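Local structure of beta-glucoside phosphorylase BglX (Unidentified, 5VQE) at residues K193-D198 with R225-L230. The protein probably cleaves beta-glucosides by transferring the glucosyl unit to phosphate, as a glycoside phosphorylase of family GH3. Residues are numbered along the deposited sequence; the frame is centred on the assembly and turned at random.
Sequences KHFPGD and RIYQAL. With G2F (2-deoxy-2-fluoro-alpha-D-glucopyranose), chain B.
Two side chains grip O3 of the fluorosugar G2F: His-194 NE2 lies 2.8 Å from it in a nearly straight hydrogen bond (168°), and Lys-193 NZ donates to it from 3.0 Å. The same nitrogen donates to O4, so one lysine spans two neighbouring hydroxyls; NZ also makes a salt bridge with Glu-146 and a hydrogen bond with the carbonyl O of Tyr-145. A hydrogen bond between ND1 and Asp-150 fixes the turn of the His-194 ring, while CG of Lys-193 sits over one face of the imidazole, 3.7 Å above its plane. Behind this sugar-binding pair, Tyr-227 reaches in from helix 216-232. Its OH ends beside the backbone of Phe-195, where the angle to N is too poor for a hydrogen bond. Phe-195, whose chi1 of 172° swings CG away from its own N, turns its CD2 edge over the centre of the tyrosine face, a T-shaped stack with planes at 80°. With an alanine in place of Tyr-227, a gap is likely to open behind the His-194 to Phe-195 backbone. In this TIM-barrel-like GH3 domain, aromatic packing backs the strand end, and the hydrogen bonds to O3 and O4 are consistent with recognition of that sugar edge.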
ATOM      1  N   LYS A 193      -3.902  -6.286  -5.301  1.00 10.45           N
ATOM      2  CA  LYS A 193      -4.741  -6.200  -4.109  1.00 11.36           C
ATOM      3  C   LYS A 193      -5.574  -4.929  -4.218  1.00 10.88           C
ATOM      4  O   LYS A 193      -5.233  -4.027  -4.985  1.00  8.74           O
ATOM      5  CB  LYS A 193      -3.885  -6.209  -2.828  1.00 10.66           C
ATOM      6  CG  LYS A 193      -2.990  -4.981  -2.630  1.00  9.67           C
ATOM      7  CD  LYS A 193      -2.067  -5.160  -1.421  1.00 11.20           C
ATOM      8  CE  LYS A 193      -1.372  -3.868  -1.032  1.00 10.73           C
ATOM      9  NZ  LYS A 193      -0.331  -4.048   0.032  1.00 11.96           N
ATOM     10  N   HIS A 194      -6.679  -4.835  -3.467  1.00 10.46           N
ATOM     11  CA  HIS A 194      -7.205  -5.811  -2.511  1.00 13.54           C
ATOM     12  C   HIS A 194      -8.502  -6.431  -3.059  1.00 11.88           C
ATOM     13  O   HIS A 194      -9.516  -5.752  -3.160  1.00 10.14           O
ATOM     14  CB  HIS A 194      -7.507  -5.134  -1.169  1.00  9.30           C
ATOM     15  CG  HIS A 194      -6.336  -4.419  -0.562  1.00 12.21           C
ATOM     16  ND1 HIS A 194      -6.037  -3.102  -0.846  1.00 11.79           N
ATOM     17  CD2 HIS A 194      -5.404  -4.829   0.332  1.00 12.52           C
ATOM     18  CE1 HIS A 194      -4.965  -2.735  -0.162  1.00 11.79           C
ATOM     19  NE2 HIS A 194      -4.564  -3.762   0.565  1.00 12.05           N
ATOM     20  N   PHE A 195      -8.468  -7.691  -3.413  1.00  9.46           N
ATOM     21  CA  PHE A 195      -9.606  -8.310  -4.080  1.00 10.83           C
ATOM     22  C   PHE A 195     -10.695  -8.638  -3.058  1.00 12.08           C
ATOM     23  O   PHE A 195     -10.392  -9.137  -1.969  1.00 10.93           O
ATOM     24  CB  PHE A 195      -9.141  -9.569  -4.801  1.00  9.42           C
ATOM     25  CG  PHE A 195     -10.254 -10.407  -5.376  1.00 11.37           C
ATOM     26  CD1 PHE A 195     -10.769 -11.471  -4.663  1.00 11.00           C
ATOM     27  CD2 PHE A 195     -10.742 -10.160  -6.654  1.00 11.44           C
ATOM     28  CE1 PHE A 195     -11.779 -12.252  -5.189  1.00 13.17           C
ATOM     29  CE2 PHE A 195     -11.758 -10.940  -7.182  1.00 12.09           C
ATOM     30  CZ  PHE A 195     -12.274 -11.981  -6.444  1.00 10.21           C
ATOM     31  N   PRO A 196     -11.982  -8.410  -3.382  1.00  8.59           N
ATOM     32  CA  PRO A 196     -12.615  -8.027  -4.646  1.00  9.29           C
ATOM     33  C   PRO A 196     -12.683  -6.533  -4.947  1.00 13.64           C
ATOM     34  O   PRO A 196     -13.338  -6.160  -5.922  1.00 13.76           O
ATOM     35  CB  PRO A 196     -14.030  -8.594  -4.485  1.00 11.95           C
ATOM     36  CG  PRO A 196     -14.309  -8.415  -3.061  1.00 11.46           C
ATOM     37  CD  PRO A 196     -12.995  -8.786  -2.385  1.00 12.77           C
ATOM     38  N   GLY A 197     -12.047  -5.697  -4.129  1.00 12.76           N
ATOM     39  CA  GLY A 197     -11.865  -4.309  -4.494  1.00 12.60           C
ATOM     40  C   GLY A 197     -12.265  -3.309  -3.435  1.00 12.06           C
ATOM     41  O   GLY A 197     -13.453  -3.124  -3.157  1.00 13.00           O
ATOM     42  N   ASP A 198     -11.284  -2.630  -2.847  1.00 10.19           N
ATOM     43  CA  ASP A 198     -11.620  -1.551  -1.941  1.00 12.00           C
ATOM     44  C   ASP A 198     -11.920  -0.276  -2.731  1.00 13.62           C
ATOM     45  O   ASP A 198     -11.623  -0.161  -3.928  1.00 14.16           O
ATOM     46  CB  ASP A 198     -10.496  -1.310  -0.937  1.00 13.96           C
ATOM     47  CG  ASP A 198     -11.024  -0.893   0.426  1.00 17.58           C
ATOM     48  OD1 ASP A 198     -12.149  -0.341   0.481  1.00 12.83           O
ATOM     49  OD2 ASP A 198     -10.338  -1.141   1.442  1.00 16.29           O
ATOM     50  N   ARG A 225     -12.909  -5.472 -14.761  1.00 12.16           N
ATOM     51  CA  ARG A 225     -12.089  -5.089 -15.903  1.00 13.49           C
ATOM     52  C   ARG A 225     -10.626  -4.933 -15.512  1.00 12.45           C
ATOM     53  O   ARG A 225      -9.731  -5.354 -16.252  1.00 10.73           O
ATOM     54  CB  ARG A 225     -12.615  -3.787 -16.499  1.00 16.56           C
ATOM     55  CG  ARG A 225     -11.871  -3.309 -17.731  1.00 20.30           C
ATOM     56  CD  ARG A 225     -12.490  -2.021 -18.253  1.00 20.98           C
ATOM     57  NE  ARG A 225     -11.697  -1.410 -19.315  1.00 22.41           N
ATOM     58  CZ  ARG A 225     -11.776  -1.747 -20.601  1.00 26.11           C
ATOM     59  NH1 ARG A 225     -12.609  -2.699 -20.997  1.00 24.83           N
ATOM     60  NH2 ARG A 225     -11.015  -1.136 -21.495  1.00 29.60           N
ATOM     61  N   ILE A 226     -10.364  -4.327 -14.354  1.00 13.43           N
ATOM     62  CA  ILE A 226      -8.988  -4.120 -13.903  1.00 11.91           C
ATOM     63  C   ILE A 226      -8.334  -5.451 -13.552  1.00 10.86           C
ATOM     64  O   ILE A 226      -7.217  -5.752 -13.997  1.00 11.70           O
ATOM     65  CB  ILE A 226      -8.960  -3.151 -12.707  1.00 11.04           C
ATOM     66  CG1 ILE A 226      -9.537  -1.793 -13.110  1.00 11.52           C
ATOM     67  CG2 ILE A 226      -7.539  -2.991 -12.180  1.00 10.81           C
ATOM     68  CD1 ILE A 226      -9.717  -0.853 -11.949  1.00 16.93           C
ATOM     69  N   TYR A 227      -9.003  -6.262 -12.734  1.00 10.27           N
ATOM     70  CA  TYR A 227      -8.429  -7.556 -12.381  1.00 10.50           C
ATOM     71  C   TYR A 227      -8.139  -8.388 -13.626  1.00 12.50           C
ATOM     72  O   TYR A 227      -7.051  -8.962 -13.753  1.00 10.79           O
ATOM     73  CB  TYR A 227      -9.351  -8.290 -11.403  1.00 11.42           C
ATOM     74  CG  TYR A 227      -9.071  -7.835  -9.994  1.00 12.90           C
ATOM     75  CD1 TYR A 227      -9.792  -6.798  -9.418  1.00 12.67           C
ATOM     76  CD2 TYR A 227      -8.028  -8.399  -9.264  1.00 14.89           C
ATOM     77  CE1 TYR A 227      -9.503  -6.356  -8.146  1.00 15.71           C
ATOM     78  CE2 TYR A 227      -7.738  -7.965  -7.986  1.00 12.94           C
ATOM     79  CZ  TYR A 227      -8.466  -6.943  -7.439  1.00 11.59           C
ATOM     80  OH  TYR A 227      -8.164  -6.507  -6.176  1.00 12.26           O
ATOM     81  N   GLN A 228      -9.074  -8.428 -14.579  1.00 10.10           N
ATOM     82  CA  GLN A 228      -8.831  -9.173 -15.810  1.00 13.47           C
ATOM     83  C   GLN A 228      -7.592  -8.659 -16.532  1.00 13.89           C
ATOM     84  O   GLN A 228      -6.786  -9.451 -17.031  1.00 13.04           O
ATOM     85  CB  GLN A 228     -10.058  -9.110 -16.726  1.00 15.07           C
ATOM     86  CG  GLN A 228     -11.203 -10.004 -16.268  1.00 20.35           C
ATOM     87  CD  GLN A 228     -12.412  -9.928 -17.183  1.00 27.67           C
ATOM     88  OE1 GLN A 228     -13.020  -8.869 -17.345  1.00 31.95           O
ATOM     89  NE2 GLN A 228     -12.760 -11.052 -17.789  1.00 28.47           N
ATOM     90  N   ALA A 229      -7.401  -7.337 -16.570  1.00 15.38           N
ATOM     91  CA  ALA A 229      -6.272  -6.774 -17.306  1.00 14.42           C
ATOM     92  C   ALA A 229      -4.937  -7.138 -16.666  1.00 15.39           C
ATOM     93  O   ALA A 229      -3.965  -7.427 -17.373  1.00 12.89           O
ATOM     94  CB  ALA A 229      -6.410  -5.255 -17.404  1.00 16.12           C
ATOM     95  N   LEU A 230      -4.857  -7.095 -15.333  1.00 10.06           N
ATOM     96  CA  LEU A 230      -3.610  -7.443 -14.661  1.00 10.66           C
ATOM     97  C   LEU A 230      -3.362  -8.948 -14.688  1.00 13.32           C
ATOM     98  O   LEU A 230      -2.209  -9.390 -14.749  1.00 14.93           O
ATOM     99  CB  LEU A 230      -3.634  -6.924 -13.223  1.00 10.94           C
ATOM    100  CG  LEU A 230      -3.135  -5.479 -13.048  1.00 11.66           C
ATOM    101  CD1 LEU A 230      -1.633  -5.387 -13.303  1.00 13.87           C
ATOM    102  CD2 LEU A 230      -3.882  -4.530 -13.957  1.00 13.92           C
TER
HETATM  103  C1  G2F B 601      -3.477  -6.565   4.836  1.00 13.43           C
HETATM  104  C2  G2F B 601      -3.490  -5.225   4.032  1.00 16.96           C
HETATM  105  C3  G2F B 601      -2.543  -5.393   2.807  1.00 11.41           C
HETATM  106  C4  G2F B 601      -1.136  -5.827   3.322  1.00 13.57           C
HETATM  107  C5  G2F B 601      -1.301  -7.157   4.133  1.00 12.95           C
HETATM  108  C6  G2F B 601       0.081  -7.615   4.749  1.00 13.96           C
HETATM  109  O3  G2F B 601      -2.372  -4.127   2.226  1.00 11.73           O
HETATM  110  O4  G2F B 601      -0.354  -6.131   2.197  1.00  9.24           O
HETATM  111  O5  G2F B 601      -2.169  -6.907   5.225  1.00 12.31           O
HETATM  112  O6  G2F B 601       0.628  -6.538   5.456  1.00 14.50           O
HETATM  113  F2  G2F B 601      -4.739  -4.964   3.587  1.00 13.36           F